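Local coordinates for basic blue protein (Cucumis sativus, PDB 2CBP) that probably carries electrons in plants as a phytocyanin, a small blue protein with one type 1 copper centre, at residues I68-K72 against G73-F77; G83-S87 against G88-A92. All coordinates share one frame; numbering follows the deposited sequence.

Contact 1: I68-K72 against G73-F77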
loop_
_atom_site.group_PDB
_atom_site.type_symbol
_atom_site.label_atom_id
_atom_site.label_comp_id
_atom_site.label_asym_id
_atom_site.label_seq_id
_atom_site.Cartn_x
_atom_site.Cartn_y
_atom_site.Cartn_z
ATOM N N ILE A 68 1.247 -5.416 7.452
ATOM C CA ILE A 68 -0.219 -5.338 7.316
ATOM C C ILE A 68 -0.834 -6.629 6.813
ATOM O O ILE A 68 -0.567 -7.179 5.758
ATOM C CB ILE A 68 -0.620 -4.125 6.452
ATOM C CG1 ILE A 68 0.021 -2.898 7.093
ATOM C CG2 ILE A 68 -2.121 -4.011 6.415
ATOM C CD1 ILE A 68 -0.057 -1.584 6.353
ATOM N N LYS A 69 -1.714 -7.161 7.675
ATOM C CA LYS A 69 -2.411 -8.427 7.423
ATOM C C LYS A 69 -3.629 -8.089 6.557
ATOM O O LYS A 69 -4.380 -7.157 6.855
ATOM C CB LYS A 69 -2.823 -9.135 8.689
ATOM C CG LYS A 69 -3.032 -10.641 8.627
ATOM C CD LYS A 69 -3.631 -11.148 9.944
ATOM C CE LYS A 69 -3.751 -12.659 9.961
ATOM N NZ LYS A 69 -4.478 -13.151 8.767
ATOM N N LEU A 70 -3.762 -8.870 5.504
ATOM C CA LEU A 70 -4.872 -8.639 4.587
ATOM C C LEU A 70 -6.162 -9.354 4.951
ATOM O O LEU A 70 -6.199 -10.574 5.177
ATOM C CB LEU A 70 -4.422 -9.163 3.226
ATOM C CG LEU A 70 -3.301 -8.438 2.504
ATOM C CD1 LEU A 70 -3.092 -9.108 1.166
ATOM C CD2 LEU A 70 -3.595 -6.966 2.333
ATOM N N PRO A 71 -7.224 -8.570 4.957
ATOM C CA PRO A 71 -8.583 -9.093 5.175
ATOM C C PRO A 71 -9.010 -9.722 3.842
ATOM O O PRO A 71 -8.369 -9.507 2.758
ATOM C CB PRO A 71 -9.367 -7.856 5.541
ATOM C CG PRO A 71 -8.726 -6.715 4.769
ATOM C CD PRO A 71 -7.262 -7.115 4.671
ATOM N N LYS A 72 -10.074 -10.473 3.865
ATOM C CA LYS A 72 -10.628 -11.115 2.652
ATOM C C LYS A 72 -11.151 -9.951 1.779
ATOM O O LYS A 72 -11.770 -9.026 2.320
ATOM C CB LYS A 72 -11.776 -12.031 2.980
ATOM C CG LYS A 72 -11.941 -13.335 2.286
ATOM C CD LYS A 72 -12.884 -13.390 1.098
ATOM C CE LYS A 72 -12.502 -14.537 0.190
ATOM N NZ LYS A 72 -13.061 -14.607 -1.159
ATOM N N GLY A 73 -10.891 -10.037 0.491
ATOM C CA GLY A 73 -11.352 -9.020 -0.448
ATOM C C GLY A 73 -10.306 -8.015 -0.859
ATOM O O GLY A 73 -9.095 -8.226 -0.799
ATOM N N GLN A 74 -10.819 -6.868 -1.340
ATOM C CA GLN A 74 -9.958 -5.789 -1.833
ATOM C C GLN A 74 -9.418 -4.864 -0.746
ATOM O O GLN A 74 -10.144 -4.490 0.164
ATOM C CB GLN A 74 -10.738 -4.921 -2.837
ATOM C CG GLN A 74 -11.227 -5.682 -4.067
ATOM C CD GLN A 74 -12.614 -5.190 -4.470
ATOM O OE1 GLN A 74 -13.575 -5.948 -4.465
ATOM N NE2 GLN A 74 -12.690 -3.889 -4.798
ATOM N N SER A 75 -8.151 -4.515 -0.929
ATOM C CA SER A 75 -7.414 -3.586 -0.075
ATOM C C SER A 75 -6.670 -2.619 -1.015
ATOM O O SER A 75 -6.147 -3.061 -2.041
ATOM C CB SER A 75 -6.436 -4.209 0.903
ATOM O OG SER A 75 -7.154 -4.907 1.907
ATOM N N TYR A 76 -6.665 -1.361 -0.623
ATOM C CA TYR A 76 -6.039 -0.257 -1.337
ATOM C C TYR A 76 -5.145 0.542 -0.375
ATOM O O TYR A 76 -5.562 0.886 0.737
ATOM C CB TYR A 76 -7.142 0.643 -1.941
ATOM C CG TYR A 76 -8.075 -0.090 -2.899
ATOM C CD1 TYR A 76 -7.719 -0.257 -4.242
ATOM C CD2 TYR A 76 -9.288 -0.598 -2.461
ATOM C CE1 TYR A 76 -8.554 -0.931 -5.131
ATOM C CE2 TYR A 76 -10.149 -1.271 -3.342
ATOM C CZ TYR A 76 -9.781 -1.425 -4.664
ATOM O OH TYR A 76 -10.641 -2.085 -5.503
ATOM N N PHE A 77 -3.939 0.781 -0.854
ATOM C CA PHE A 77 -2.916 1.515 -0.098
ATOM C C PHE A 77 -2.301 2.607 -0.988
ATOM O O PHE A 77 -1.989 2.422 -2.169
ATOM C CB PHE A 77 -1.759 0.609 0.420
ATOM C CG PHE A 77 -2.215 -0.621 1.136
ATOM C CD1 PHE A 77 -2.511 -1.780 0.388
ATOM C CD2 PHE A 77 -2.385 -0.620 2.505
ATOM C CE1 PHE A 77 -2.982 -2.923 1.036
ATOM C CE2 PHE A 77 -2.856 -1.765 3.184
ATOM C CZ PHE A 77 -3.149 -2.901 2.414
HETATM O O HOH W 1 -7.363 -7.512 1.131
HETATM O O HOH W 2 -11.695 -6.206 2.313
#

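Contact 2: G83-S87 against G88-A92. With CU (copper (II) ion), chain B.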
loop_
_atom_site.group_PDB
_atom_site.type_symbol
_atom_site.label_atom_id
_atom_site.label_comp_id
_atom_site.label_asym_id
_atom_site.label_seq_id
_atom_site.Cartn_x
_atom_site.Cartn_y
_atom_site.Cartn_z
ATOM N N GLY A 83 1.920 14.709 -3.808
ATOM C CA GLY A 83 2.352 14.190 -5.091
ATOM C C GLY A 83 2.803 12.765 -5.155
ATOM O O GLY A 83 3.121 12.300 -6.267
ATOM N N HIS A 84 2.857 12.040 -4.043
ATOM C CA HIS A 84 3.343 10.632 -4.107
ATOM C C HIS A 84 2.336 9.694 -4.765
ATOM O O HIS A 84 2.767 8.881 -5.603
ATOM C CB HIS A 84 3.782 10.160 -2.735
ATOM C CG HIS A 84 5.055 10.817 -2.236
ATOM N ND1 HIS A 84 5.960 10.130 -1.474
ATOM C CD2 HIS A 84 5.512 12.092 -2.435
ATOM C CE1 HIS A 84 6.914 10.966 -1.192
ATOM N NE2 HIS A 84 6.709 12.161 -1.749
ATOM N N CYS A 85 1.077 9.829 -4.348
ATOM C CA CYS A 85 -0.002 8.983 -4.902
ATOM C C CYS A 85 -0.067 9.211 -6.407
ATOM O O CYS A 85 -0.163 8.279 -7.212
ATOM C CB CYS A 85 -1.318 9.259 -4.196
ATOM S SG CYS A 85 -2.694 8.263 -4.775
ATOM N N GLN A 86 -0.005 10.482 -6.771
ATOM C CA GLN A 86 -0.042 10.929 -8.177
ATOM C C GLN A 86 1.138 10.440 -8.983
ATOM O O GLN A 86 1.113 10.421 -10.232
ATOM C CB GLN A 86 -0.100 12.454 -8.203
ATOM C CG GLN A 86 -1.370 13.002 -7.610
ATOM C CD GLN A 86 -1.348 13.198 -6.125
ATOM O OE1 GLN A 86 -0.388 12.923 -5.413
ATOM N NE2 GLN A 86 -2.458 13.711 -5.620
ATOM N N SER A 87 2.194 10.030 -8.281
ATOM C CA SER A 87 3.408 9.546 -8.941
ATOM C C SER A 87 3.442 8.027 -8.985
ATOM O O SER A 87 4.523 7.487 -9.339
ATOM C CB SER A 87 4.669 10.082 -8.265
ATOM O OG SER A 87 4.707 11.492 -8.231
ATOM N N GLY A 88 2.341 7.391 -8.615
ATOM C CA GLY A 88 2.333 5.903 -8.657
ATOM C C GLY A 88 2.697 5.172 -7.398
ATOM O O GLY A 88 3.007 3.960 -7.419
ATOM N N MET A 89 2.656 5.897 -6.284
ATOM C CA MET A 89 2.967 5.317 -4.956
ATOM C C MET A 89 1.625 4.897 -4.330
ATOM O O MET A 89 1.036 5.515 -3.467
ATOM C CB MET A 89 3.805 6.257 -4.113
ATOM C CG MET A 89 4.301 5.572 -2.876
ATOM S SD MET A 89 5.759 6.404 -2.185
ATOM C CE MET A 89 6.040 5.199 -0.826
ATOM N N LYS A 90 1.140 3.790 -4.919
ATOM C CA LYS A 90 -0.138 3.178 -4.540
ATOM C C LYS A 90 -0.225 1.758 -5.091
ATOM O O LYS A 90 0.398 1.451 -6.119
ATOM C CB LYS A 90 -1.317 3.996 -5.143
ATOM C CG LYS A 90 -1.230 4.018 -6.648
ATOM C CD LYS A 90 -2.429 4.321 -7.450
ATOM C CE LYS A 90 -3.102 5.623 -7.241
ATOM N NZ LYS A 90 -4.131 5.855 -8.320
ATOM N N ILE A 91 -0.976 0.919 -4.369
ATOM C CA ILE A 91 -1.177 -0.469 -4.788
ATOM C C ILE A 91 -2.596 -0.897 -4.427
ATOM O O ILE A 91 -3.217 -0.479 -3.446
ATOM C CB ILE A 91 -0.205 -1.509 -4.255
ATOM C CG1 ILE A 91 -0.184 -1.468 -2.742
ATOM C CG2 ILE A 91 1.186 -1.340 -4.853
ATOM C CD1 ILE A 91 0.595 -2.555 -1.994
ATOM N N ALA A 92 -3.062 -1.810 -5.289
ATOM C CA ALA A 92 -4.397 -2.403 -5.084
ATOM C C ALA A 92 -4.161 -3.942 -5.087
ATOM O O ALA A 92 -3.479 -4.438 -5.964
ATOM C CB ALA A 92 -5.403 -1.962 -6.098
HETATM CU CU CU B . 5.656 8.436 -0.555
HETATM O O HOH W 3 -2.164 8.112 -9.248
#

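Contact 1: I68-K72 against G73-F77
The backbones of P71 and G73 come together at the bend of a beta-arch. The arch takes the chain from strand 65-69, in one sheet of the cupredoxin-type beta-sandwich, to strand 73-78 in the other. No direct hydrogen bond crosses the bend. Water does the bridging.

G73 makes the corner with a positive phi of 100°, where a side chain would press against K72 O. G73 O accepts a bond of 2.7 Å from water 1. The same water donates to P71 O at 2.8 Å.

Q74 turns its side chain away from the arch. Its backbone O and K72 O are joined by water 2, which donates to both. Its amide lies along the outer side of the strand, where NE2 donates to Y76 OH at 2.8 Å.

S75 points into the arch and supplies the third bond of water 1, donating to it from OG at 2.7 Å. The buried hydroxyl is thus satisfied, and three bonds hold the water in place. With chi1 at -69°, OG sits beside the backbone N of S75 and meets the proline ring, 3.5 Å from P71 CD. L70 CD2 comes in next to it.

Y76 takes no part in the arch; its ring packs against that of F49.

F77 returns to the inside, where the polar lining of the bend gives way to apolar packing. F32 and L30 of strand 29-33 reach its ring from the opposite sheet, V41 and V43 from the adjacent strand 41-44. The side chains of I68 and F77 pass in opposite senses, and CG2 of I68 makes the touch, 4.0 Å from F77 CE2. L70 meets the same ring at its edge, with CD2 close to the ring plane and 4.1 Å from F77 CZ.

Contact 2: G83-S87 against G88-A92
H84 O is gripped by two backbone N-H groups, one from each face of its carbonyl plane. M89 N donates at 3.1 Å with an N-H...O angle of 146°, and S87 N donates at 3.0 Å to the same oxygen. These bonds curl residues 84-89 into a tight turn. The next carbonyl is used too: G88 N donates to C85 O at 3.0 Å, from above the carbonyl plane.

The turn sets two copper ligands side by side, pointing the same way. H84 ND1 binds the copper at 1.9 Å. M89 SD binds at 2.6 Å, a longer bond of the kind found for methionine in type 1 sites. CG of M89 is anti to the backbone N (chi1 -170°), and the extended chain beyond it carries SD to the metal. H39 and C79 complete the site.

Away from the copper, the end of K90 reaches C85. Its CE is 3.6 Å from C85 SG, which is tied to C52 in a disulfide. K90 NZ donates to water 3, and that water donates to C85 O. F49 O also accepts a bond from K90 NZ.

The turn follows strand 73-78 and leads straight into strand 90-95, an outermost strand of the four-stranded sheet, beside 73-78. C85 and K90 both pack on I78.

Both contacts are local turns, and they serve opposite ends of the same strand pair. Their centres are about 17 Å apart, on opposite sides of the chain's centre. Contact 1 leads into strand 73-78, and contact 2 leads into the neighbouring strand 90-95. A probable hydrogen bond from I91 N to F77 O, 2.9 Å, joins them within the sheet. Each is partly buried. Contact 1 runs from an exposed, water-bridged bend to aromatic and aliphatic packing between the sheets, without direct hydrogen bonds across it. Contact 2 is held by backbone bonds, and it also carries two copper ligands and one half of a disulfide.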